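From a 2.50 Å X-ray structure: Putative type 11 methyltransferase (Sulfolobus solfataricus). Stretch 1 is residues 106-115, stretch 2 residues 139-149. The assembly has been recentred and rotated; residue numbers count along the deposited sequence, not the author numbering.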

ATOM      1  N   GLY B 106       8.443  -5.223 -18.250  1.00 44.10           N
ATOM      2  CA  GLY B 106       8.468  -3.938 -17.542  1.00 43.22           C
ATOM      3  C   GLY B 106       9.753  -3.231 -17.862  1.00 41.89           C
ATOM      4  O   GLY B 106      10.629  -3.835 -18.439  1.00 41.21           O
ATOM      5  N   ARG B 107       9.831  -1.954 -17.504  1.00 40.87           N
ATOM      6  CA  ARG B 107      10.999  -1.114 -17.759  1.00 40.95           C
ATOM      7  C   ARG B 107      11.466  -0.406 -16.470  1.00 39.49           C
ATOM      8  O   ARG B 107      10.651   0.045 -15.670  1.00 38.68           O
ATOM      9  CB  ARG B 107      10.638  -0.037 -18.815  1.00 42.19           C
ATOM     10  CG  ARG B 107      11.081  -0.263 -20.274  1.00 44.87           C
ATOM     11  CD  ARG B 107      10.933  -1.660 -20.730  1.00 49.82           C
ATOM     12  NE  ARG B 107      11.135  -1.827 -22.155  1.00 52.81           N
ATOM     13  CZ  ARG B 107      11.018  -2.995 -22.789  1.00 54.74           C
ATOM     14  NH1 ARG B 107      11.199  -3.049 -24.105  1.00 56.12           N
ATOM     15  NH2 ARG B 107      10.718  -4.105 -22.122  1.00 53.38           N
ATOM     16  N   VAL B 108      12.782  -0.299 -16.285  1.00 38.26           N
ATOM     17  CA  VAL B 108      13.347   0.513 -15.225  1.00 36.55           C
ATOM     18  C   VAL B 108      13.932   1.790 -15.815  1.00 36.28           C
ATOM     19  O   VAL B 108      14.688   1.737 -16.762  1.00 34.67           O
ATOM     20  CB  VAL B 108      14.445  -0.267 -14.472  1.00 36.79           C
ATOM     21  CG1 VAL B 108      15.170   0.654 -13.437  1.00 34.10           C
ATOM     22  CG2 VAL B 108      13.833  -1.533 -13.809  1.00 34.33           C
ATOM     23  N   ILE B 109      13.575   2.932 -15.251  1.00 36.50           N
ATOM     24  CA  ILE B 109      14.122   4.205 -15.683  1.00 37.55           C
ATOM     25  C   ILE B 109      15.090   4.727 -14.642  1.00 38.14           C
ATOM     26  O   ILE B 109      14.681   4.985 -13.531  1.00 39.13           O
ATOM     27  CB  ILE B 109      13.030   5.286 -15.862  1.00 37.53           C
ATOM     28  CG1 ILE B 109      11.901   4.781 -16.776  1.00 39.22           C
ATOM     29  CG2 ILE B 109      13.636   6.521 -16.451  1.00 36.98           C
ATOM     30  CD1 ILE B 109      10.518   5.361 -16.456  1.00 39.14           C
ATOM     31  N   ILE B 110      16.362   4.901 -15.016  1.00 38.48           N
ATOM     32  CA  ILE B 110      17.356   5.545 -14.170  1.00 38.05           C
ATOM     33  C   ILE B 110      17.644   6.964 -14.622  1.00 38.49           C
ATOM     34  O   ILE B 110      17.974   7.188 -15.775  1.00 38.67           O
ATOM     35  CB  ILE B 110      18.728   4.800 -14.206  1.00 38.26           C
ATOM     36  CG1 ILE B 110      18.579   3.317 -13.826  1.00 37.58           C
ATOM     37  CG2 ILE B 110      19.771   5.509 -13.318  1.00 35.32           C
ATOM     38  CD1 ILE B 110      17.660   3.048 -12.692  1.00 36.91           C
ATOM     39  N   ILE B 111      17.517   7.912 -13.702  1.00 38.86           N
ATOM     40  CA  ILE B 111      18.101   9.234 -13.838  1.00 39.05           C
ATOM     41  C   ILE B 111      19.040   9.448 -12.668  1.00 39.59           C
ATOM     42  O   ILE B 111      18.680   9.183 -11.533  1.00 41.33           O
ATOM     43  CB  ILE B 111      17.032  10.329 -13.828  1.00 39.46           C
ATOM     44  CG1 ILE B 111      16.070  10.119 -15.017  1.00 40.73           C
ATOM     45  CG2 ILE B 111      17.678  11.697 -13.925  1.00 36.94           C
ATOM     46  CD1 ILE B 111      14.771  10.923 -14.913  1.00 41.70           C
ATOM     47  N   ASP B 112      20.259   9.893 -12.943  1.00 39.57           N
ATOM     48  CA  ASP B 112      21.199  10.226 -11.906  1.00 39.40           C
ATOM     49  C   ASP B 112      22.231  11.176 -12.452  1.00 39.25           C
ATOM     50  O   ASP B 112      22.362  11.329 -13.670  1.00 39.01           O
ATOM     51  CB  ASP B 112      21.910   8.973 -11.359  1.00 39.40           C
ATOM     52  CG  ASP B 112      22.248   9.086  -9.863  1.00 40.00           C
ATOM     53  OD1 ASP B 112      22.108  10.199  -9.297  1.00 41.36           O
ATOM     54  OD2 ASP B 112      22.623   8.059  -9.231  1.00 40.32           O
ATOM     55  N   TRP B 113      22.976  11.766 -11.517  1.00 39.06           N
ATOM     56  CA  TRP B 113      24.023  12.723 -11.766  1.00 39.67           C
ATOM     57  C   TRP B 113      25.233  12.133 -12.458  1.00 40.94           C
ATOM     58  O   TRP B 113      25.599  11.020 -12.172  1.00 41.74           O
ATOM     59  CB  TRP B 113      24.471  13.304 -10.444  1.00 39.23           C
ATOM     60  CG  TRP B 113      23.457  14.169  -9.781  1.00 39.45           C
ATOM     61  CD1 TRP B 113      22.509  13.778  -8.896  1.00 39.44           C
ATOM     62  CD2 TRP B 113      23.286  15.578  -9.956  1.00 38.14           C
ATOM     63  NE1 TRP B 113      21.760  14.860  -8.486  1.00 39.63           N
ATOM     64  CE2 TRP B 113      22.211  15.978  -9.124  1.00 39.30           C
ATOM     65  CE3 TRP B 113      23.955  16.545 -10.699  1.00 38.26           C
ATOM     66  CZ2 TRP B 113      21.793  17.307  -9.012  1.00 38.67           C
ATOM     67  CZ3 TRP B 113      23.530  17.881 -10.606  1.00 37.91           C
ATOM     68  CH2 TRP B 113      22.459  18.242  -9.776  1.00 39.56           C
ATOM     69  N   ARG B 114      25.875  12.866 -13.360  1.00 42.57           N
ATOM     70  CA  ARG B 114      27.056  12.303 -14.013  1.00 44.25           C
ATOM     71  C   ARG B 114      28.165  12.207 -12.961  1.00 44.09           C
ATOM     72  O   ARG B 114      28.217  13.003 -12.030  1.00 42.94           O
ATOM     73  CB  ARG B 114      27.526  13.118 -15.209  1.00 44.76           C
ATOM     74  CG  ARG B 114      26.463  13.373 -16.245  1.00 49.85           C
ATOM     75  CD  ARG B 114      27.049  14.023 -17.488  1.00 55.85           C
ATOM     76  NE  ARG B 114      26.082  14.854 -18.217  1.00 61.64           N
ATOM     77  CZ  ARG B 114      25.255  14.436 -19.200  1.00 65.79           C
ATOM     78  NH1 ARG B 114      25.217  13.147 -19.601  1.00 66.13           N
ATOM     79  NH2 ARG B 114      24.439  15.323 -19.798  1.00 65.91           N
ATOM     80  N   LYS B 115      29.043  11.234 -13.157  1.00 44.42           N
ATOM     81  CA  LYS B 115      30.124  10.937 -12.252  1.00 45.17           C
ATOM     82  C   LYS B 115      31.359  11.761 -12.628  1.00 46.14           C
ATOM     83  O   LYS B 115      32.391  11.230 -13.019  1.00 45.32           O
ATOM     84  CB  LYS B 115      30.401   9.434 -12.327  1.00 45.03           C
ATOM     85  CG  LYS B 115      31.285   8.863 -11.216  1.00 44.67           C
ATOM     86  CD  LYS B 115      31.600   7.405 -11.509  1.00 44.26           C
ATOM     87  CE  LYS B 115      32.007   6.605 -10.290  1.00 44.76           C
ATOM     88  NZ  LYS B 115      32.467   5.213 -10.692  1.00 45.71           N
ATOM     89  N   ASN B 139      20.813  -8.107 -14.454  1.00 46.37           N
ATOM     90  CA  ASN B 139      19.866  -8.920 -15.226  1.00 47.58           C
ATOM     91  C   ASN B 139      19.082  -8.035 -16.202  1.00 47.41           C
ATOM     92  O   ASN B 139      17.948  -8.359 -16.594  1.00 46.87           O
ATOM     93  CB  ASN B 139      18.876  -9.632 -14.301  1.00 48.03           C
ATOM     94  CG  ASN B 139      19.563 -10.392 -13.172  1.00 51.58           C
ATOM     95  OD1 ASN B 139      19.583  -9.938 -11.988  1.00 57.68           O
ATOM     96  ND2 ASN B 139      20.158 -11.533 -13.516  1.00 52.01           N
ATOM     97  N   PHE B 140      19.666  -6.887 -16.554  1.00 47.04           N
ATOM     98  CA  PHE B 140      18.981  -5.910 -17.392  1.00 46.59           C
ATOM     99  C   PHE B 140      19.928  -5.389 -18.427  1.00 46.44           C
ATOM    100  O   PHE B 140      21.134  -5.396 -18.236  1.00 46.26           O
ATOM    101  CB  PHE B 140      18.471  -4.732 -16.560  1.00 46.61           C
ATOM    102  CG  PHE B 140      17.458  -5.113 -15.522  1.00 45.71           C
ATOM    103  CD1 PHE B 140      16.122  -4.905 -15.740  1.00 43.86           C
ATOM    104  CD2 PHE B 140      17.859  -5.671 -14.314  1.00 44.10           C
ATOM    105  CE1 PHE B 140      15.205  -5.279 -14.786  1.00 43.92           C
ATOM    106  CE2 PHE B 140      16.950  -6.052 -13.376  1.00 42.13           C
ATOM    107  CZ  PHE B 140      15.632  -5.857 -13.601  1.00 43.50           C
ATOM    108  N   VAL B 141      19.371  -4.901 -19.515  1.00 47.10           N
ATOM    109  CA  VAL B 141      20.171  -4.239 -20.554  1.00 47.95           C
ATOM    110  C   VAL B 141      19.601  -2.873 -20.829  1.00 47.60           C
ATOM    111  O   VAL B 141      18.410  -2.659 -20.677  1.00 46.79           O
ATOM    112  CB  VAL B 141      20.297  -5.092 -21.908  1.00 48.36           C
ATOM    113  CG1 VAL B 141      21.534  -6.013 -21.822  1.00 48.53           C
ATOM    114  CG2 VAL B 141      19.050  -5.917 -22.194  1.00 47.66           C
ATOM    115  N   VAL B 142      20.469  -1.953 -21.226  1.00 48.24           N
ATOM    116  CA  VAL B 142      20.020  -0.646 -21.678  1.00 48.93           C
ATOM    117  C   VAL B 142      19.324  -0.767 -23.016  1.00 50.41           C
ATOM    118  O   VAL B 142      19.865  -1.355 -23.947  1.00 49.84           O
ATOM    119  CB  VAL B 142      21.161   0.354 -21.878  1.00 48.81           C
ATOM    120  CG1 VAL B 142      20.564   1.724 -22.294  1.00 47.89           C
ATOM    121  CG2 VAL B 142      21.993   0.483 -20.604  1.00 47.46           C
ATOM    122  N   GLU B 143      18.131  -0.183 -23.082  1.00 51.86           N
ATOM    123  CA  GLU B 143      17.321  -0.131 -24.275  1.00 53.08           C
ATOM    124  C   GLU B 143      17.438   1.263 -24.919  1.00 54.04           C
ATOM    125  O   GLU B 143      17.658   1.362 -26.123  1.00 54.97           O
ATOM    126  CB  GLU B 143      15.867  -0.475 -23.915  1.00 53.43           C
ATOM    127  CG  GLU B 143      14.826   0.149 -24.807  1.00 54.36           C
ATOM    128  CD  GLU B 143      13.505  -0.558 -24.752  1.00 56.10           C
ATOM    129  OE1 GLU B 143      12.711  -0.283 -23.835  1.00 56.22           O
ATOM    130  OE2 GLU B 143      13.251  -1.380 -25.659  1.00 59.45           O
ATOM    131  N   LYS B 144      17.266   2.326 -24.127  1.00 54.45           N
ATOM    132  CA  LYS B 144      17.500   3.687 -24.593  1.00 54.90           C
ATOM    133  C   LYS B 144      18.416   4.466 -23.640  1.00 54.31           C
ATOM    134  O   LYS B 144      18.539   4.128 -22.460  1.00 53.52           O
ATOM    135  CB  LYS B 144      16.187   4.443 -24.696  1.00 55.52           C
ATOM    136  CG  LYS B 144      15.219   3.929 -25.737  1.00 59.64           C
ATOM    137  CD  LYS B 144      13.740   4.377 -25.424  1.00 63.91           C
ATOM    138  CE  LYS B 144      12.755   4.056 -26.576  1.00 66.37           C
ATOM    139  NZ  LYS B 144      13.059   2.742 -27.280  1.00 67.50           N
ATOM    140  N   ARG B 145      19.025   5.532 -24.163  1.00 53.87           N
ATOM    141  CA  ARG B 145      19.731   6.531 -23.343  1.00 53.36           C
ATOM    142  C   ARG B 145      19.223   7.920 -23.619  1.00 53.65           C
ATOM    143  O   ARG B 145      18.779   8.200 -24.709  1.00 55.14           O
ATOM    144  CB  ARG B 145      21.199   6.542 -23.650  1.00 52.75           C
ATOM    145  CG  ARG B 145      21.860   5.255 -23.447  1.00 51.86           C
ATOM    146  CD  ARG B 145      23.336   5.469 -23.412  1.00 50.56           C
ATOM    147  NE  ARG B 145      24.021   4.230 -23.096  1.00 50.60           N
ATOM    148  CZ  ARG B 145      24.159   3.212 -23.932  1.00 53.21           C
ATOM    149  NH1 ARG B 145      23.661   3.271 -25.167  1.00 53.75           N
ATOM    150  NH2 ARG B 145      24.801   2.116 -23.532  1.00 53.66           N
ATOM    151  N   PHE B 146      19.311   8.801 -22.640  1.00 54.08           N
ATOM    152  CA  PHE B 146      18.857  10.181 -22.797  1.00 54.03           C
ATOM    153  C   PHE B 146      19.548  11.101 -21.779  1.00 54.49           C
ATOM    154  O   PHE B 146      20.095  10.631 -20.792  1.00 54.33           O
ATOM    155  CB  PHE B 146      17.330  10.274 -22.727  1.00 53.71           C
ATOM    156  CG  PHE B 146      16.750   9.959 -21.384  1.00 53.89           C
ATOM    157  CD1 PHE B 146      16.245  10.987 -20.566  1.00 53.92           C
ATOM    158  CD2 PHE B 146      16.690   8.649 -20.923  1.00 52.45           C
ATOM    159  CE1 PHE B 146      15.699  10.703 -19.309  1.00 52.36           C
ATOM    160  CE2 PHE B 146      16.136   8.358 -19.666  1.00 51.97           C
ATOM    161  CZ  PHE B 146      15.649   9.382 -18.858  1.00 50.76           C
ATOM    162  N   ASN B 147      19.556  12.401 -22.068  1.00 55.11           N
ATOM    163  CA  ASN B 147      20.241  13.392 -21.257  1.00 55.44           C
ATOM    164  C   ASN B 147      19.242  14.397 -20.720  1.00 54.74           C
ATOM    165  O   ASN B 147      19.049  15.455 -21.308  1.00 54.92           O
ATOM    166  CB  ASN B 147      21.332  14.109 -22.065  1.00 55.74           C
ATOM    167  CG  ASN B 147      22.464  13.161 -22.516  1.00 58.60           C
ATOM    168  OD1 ASN B 147      22.979  12.326 -21.728  1.00 59.76           O
ATOM    169  ND2 ASN B 147      22.873  13.306 -23.787  1.00 59.96           N
ATOM    170  N   PRO B 148      18.628  14.083 -19.571  1.00 54.07           N
ATOM    171  CA  PRO B 148      17.631  14.950 -18.918  1.00 53.39           C
ATOM    172  C   PRO B 148      18.107  16.368 -18.747  1.00 52.75           C
ATOM    173  O   PRO B 148      17.326  17.306 -18.918  1.00 53.11           O
ATOM    174  CB  PRO B 148      17.477  14.328 -17.514  1.00 53.48           C
ATOM    175  CG  PRO B 148      18.000  12.986 -17.612  1.00 53.57           C
ATOM    176  CD  PRO B 148      19.016  12.953 -18.710  1.00 53.76           C
ATOM    177  N   THR B 149      19.370  16.507 -18.334  1.00 51.84           N
ATOM    178  CA  THR B 149      20.010  17.792 -18.164  1.00 50.88           C
ATOM    179  C   THR B 149      21.472  17.629 -18.563  1.00 50.62           C
ATOM    180  O   THR B 149      21.885  16.548 -18.935  1.00 50.62           O
ATOM    181  CB  THR B 149      19.903  18.316 -16.716  1.00 50.57           C
ATOM    182  OG1 THR B 149      21.089  17.969 -15.988  1.00 50.97           O
ATOM    183  CG2 THR B 149      18.688  17.794 -16.027  1.00 49.26           C
TER

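Two stretches built around steeply crossed strands meet here mainly through their side chains, with a run of apolar contacts in the middle and, at each end of the contact along residues 106-115, an arginine making polar contacts, an instance of the common principle that oily groups fill an interface while polar and charged groups bond at its margins. The strand of residues 106-113 and the strand beginning at Phe140 run at 74° to one another, and their axes come no closer than 9.1 Å. That spacing is too wide for backbone pairing, so the gap is bridged mainly by side chains, and the two stretches together bury 399 Å², both sides summed.

The apolar contacts are few but at ordinary van der Waals distances. Val108 and Phe140 point toward each other, bringing Val108 CG2 to 4.1 Å from Phe140 CE1. Further along, Phe146 leaves its backbone sideways, yet its ring tip reaches the isoleucines: Phe146 CZ lies 3.9 Å from Ile111 CG1 and 4.2 Å from Ile109 CG2, the latter methyl sitting at the ring edge. Ile111 also meets Pro148: Ile111 CG2 is 3.9 Å from Pro148 CG. Such contacts gain stability by keeping hydrocarbon surface from water.

The polar ends rely on reach. Arg107 starts out sideways, but its long side chain extends to Glu143, forming a salt bridge in which Arg107 NE donates to Glu143 OE1 at 2.8 Å. Arg107 NH1 adds a bond to Glu143 OE2 at 3.1 Å and a weak one to Glu143 OE1 at 3.2 Å, so opposite charge is reinforced by several hydrogen bonds. At the other end, Arg114 NH1 donates to Asn147 OD1 at 3.2 Å, almost linearly at 171°. Arg114 NH2 also lies 3.0 Å from Thr149 O, but the angle is too poor for a hydrogen bond: proximity alone does not make one.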